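Local coordinates for uncharacterized protein (PDB 2PMA) that is of unknown function but is probably related to retropepsin-like aspartic peptidases, at residues 97-100 against 101-104. Numbering follows the deposited sequence.
Sequences NIKL and GDKV
Lys99 curls over the turn that follows it, and its NZ meets the backbone of Gly101. Its CG stands anti to the backbone N (chi1 176°), and the chain runs on extended until a bend at chi4 brings NZ down to Gly101 O, a hydrogen bond with the ammonium tilted moderately from the carbonyl plane; the 2.5 Å between Lys99 NZ and Gly101 O is unusually short and may reflect how the side chain was modelled. Asp102 OD1 lies 4.3 Å from Lys99 NZ, beyond a salt bridge, though its charge may still favour the ammonium there. Alongside the base of this chain, on the same face, Val104 lays CG2 against Lys99 CB at 3.9 Å.

Strands 90-100 and 103-112 form a beta hairpin with a two-residue loop, Gly101-Asp102, in a type II' turn from Leu100 to Lys103; Gly101 takes the positive phi (61°) of its first corner. Leu100 N meets Lys103 O at 2.9 Å, nearly head-on to the carbonyl, whereas Lys103 N approaches Leu100 O from above the carbonyl plane. Both side chains take the face opposite Lys99. There Leu100 is buried against Tyr5 and Phe131, while Lys103 extends away, its NZ hydrogen-bonded to Phe131 O, Asn2 OD1 and Tyr5 OH.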
ATOM      1  N   ASN A  97      -7.688  -1.454  -0.667  1.00 26.61           N
ATOM      2  CA  ASN A  97      -8.079  -2.733  -0.039  1.00 27.75           C
ATOM      3  C   ASN A  97      -6.919  -3.704  -0.164  1.00 26.20           C
ATOM      4  O   ASN A  97      -6.484  -4.033  -1.276  1.00 27.14           O
ATOM      5  CB  ASN A  97      -9.343  -3.314  -0.725  1.00 28.78           C
ATOM      6  CG  ASN A  97     -10.459  -2.300  -0.836  1.00 32.49           C
ATOM      7  OD1 ASN A  97     -10.707  -1.581   0.116  1.00 35.56           O
ATOM      8  ND2 ASN A  97     -11.149  -2.237  -2.003  1.00 36.17           N
ATOM      9  N   ILE A  98      -6.378  -4.123   0.982  1.00 27.09           N
ATOM     10  CA  ILE A  98      -5.140  -4.934   1.007  1.00 26.88           C
ATOM     11  C   ILE A  98      -5.328  -6.160   1.900  1.00 26.22           C
ATOM     12  O   ILE A  98      -5.827  -6.051   3.031  1.00 24.93           O
ATOM     13  CB  ILE A  98      -3.958  -4.138   1.575  1.00 28.61           C
ATOM     14  CG1 ILE A  98      -3.659  -2.936   0.671  1.00 34.25           C
ATOM     15  CG2 ILE A  98      -2.686  -5.015   1.688  1.00 29.00           C
ATOM     16  CD1 ILE A  98      -2.627  -2.000   1.217  1.00 41.07           C
ATOM     17  N   LYS A  99      -4.904  -7.317   1.379  1.00 24.86           N
ATOM     18  CA  LYS A  99      -4.974  -8.564   2.126  1.00 25.11           C
ATOM     19  C   LYS A  99      -3.555  -8.971   2.551  1.00 25.47           C
ATOM     20  O   LYS A  99      -2.622  -8.939   1.751  1.00 25.60           O
ATOM     21  CB  LYS A  99      -5.645  -9.639   1.265  1.00 25.33           C
ATOM     22  CG  LYS A  99      -5.706 -11.035   1.895  1.00 26.24           C
ATOM     23  CD  LYS A  99      -6.428 -11.973   0.965  1.00 32.79           C
ATOM     24  CE  LYS A  99      -6.966 -13.189   1.706  1.00 39.86           C
ATOM     25  NZ  LYS A  99      -5.855 -14.107   2.062  1.00 44.75           N
ATOM     26  N   LEU A 100      -3.392  -9.295   3.823  1.00 26.54           N
ATOM     27  CA  LEU A 100      -2.113  -9.759   4.375  1.00 26.80           C
ATOM     28  C   LEU A 100      -2.462 -11.018   5.163  1.00 28.10           C
ATOM     29  O   LEU A 100      -3.190 -10.935   6.162  1.00 26.58           O
ATOM     30  CB  LEU A 100      -1.500  -8.694   5.293  1.00 27.52           C
ATOM     31  CG  LEU A 100      -0.228  -9.067   6.079  1.00 28.58           C
ATOM     32  CD1 LEU A 100       0.903  -9.327   5.116  1.00 29.45           C
ATOM     33  CD2 LEU A 100       0.139  -7.896   7.030  1.00 28.32           C
ATOM     34  N   GLY A 101      -1.984 -12.174   4.698  1.00 27.52           N
ATOM     35  CA  GLY A 101      -2.410 -13.456   5.285  1.00 29.05           C
ATOM     36  C   GLY A 101      -3.907 -13.584   5.090  1.00 29.53           C
ATOM     37  O   GLY A 101      -4.412 -13.362   3.982  1.00 29.99           O
ATOM     38  N   ASP A 102      -4.632 -13.906   6.163  1.00 28.95           N
ATOM     39  CA  ASP A 102      -6.078 -14.055   6.062  1.00 30.89           C
ATOM     40  C   ASP A 102      -6.858 -12.777   6.409  1.00 30.47           C
ATOM     41  O   ASP A 102      -8.075 -12.825   6.594  1.00 33.06           O
ATOM     42  CB  ASP A 102      -6.564 -15.202   6.966  1.00 31.62           C
ATOM     43  CG  ASP A 102      -6.036 -16.555   6.520  1.00 36.69           C
ATOM     44  OD1 ASP A 102      -6.150 -16.863   5.309  1.00 42.73           O
ATOM     45  OD2 ASP A 102      -5.494 -17.288   7.375  1.00 41.61           O
ATOM     46  N   LYS A 103      -6.172 -11.654   6.539  1.00 27.74           N
ATOM     47  CA  LYS A 103      -6.815 -10.435   7.028  1.00 25.39           C
ATOM     48  C   LYS A 103      -6.920  -9.462   5.862  1.00 24.64           C
ATOM     49  O   LYS A 103      -5.957  -9.307   5.114  1.00 23.31           O
ATOM     50  CB  LYS A 103      -5.928  -9.778   8.123  1.00 24.69           C
ATOM     51  CG  LYS A 103      -5.831 -10.555   9.431  1.00 24.94           C
ATOM     52  CD  LYS A 103      -4.894  -9.800  10.406  1.00 26.24           C
ATOM     53  CE  LYS A 103      -4.689 -10.560  11.703  1.00 29.41           C
ATOM     54  NZ  LYS A 103      -3.598  -9.887  12.496  1.00 29.22           N
ATOM     55  N   VAL A 104      -8.073  -8.813   5.721  1.00 23.95           N
ATOM     56  CA  VAL A 104      -8.242  -7.759   4.735  1.00 25.32           C
ATOM     57  C   VAL A 104      -8.545  -6.435   5.464  1.00 24.93           C
ATOM     58  O   VAL A 104      -9.353  -6.413   6.401  1.00 23.68           O
ATOM     59  CB  VAL A 104      -9.398  -8.094   3.770  1.00 24.91           C
ATOM     60  CG1 VAL A 104      -9.605  -6.951   2.729  1.00 26.86           C
ATOM     61  CG2 VAL A 104      -9.132  -9.440   3.048  1.00 28.96           C
TER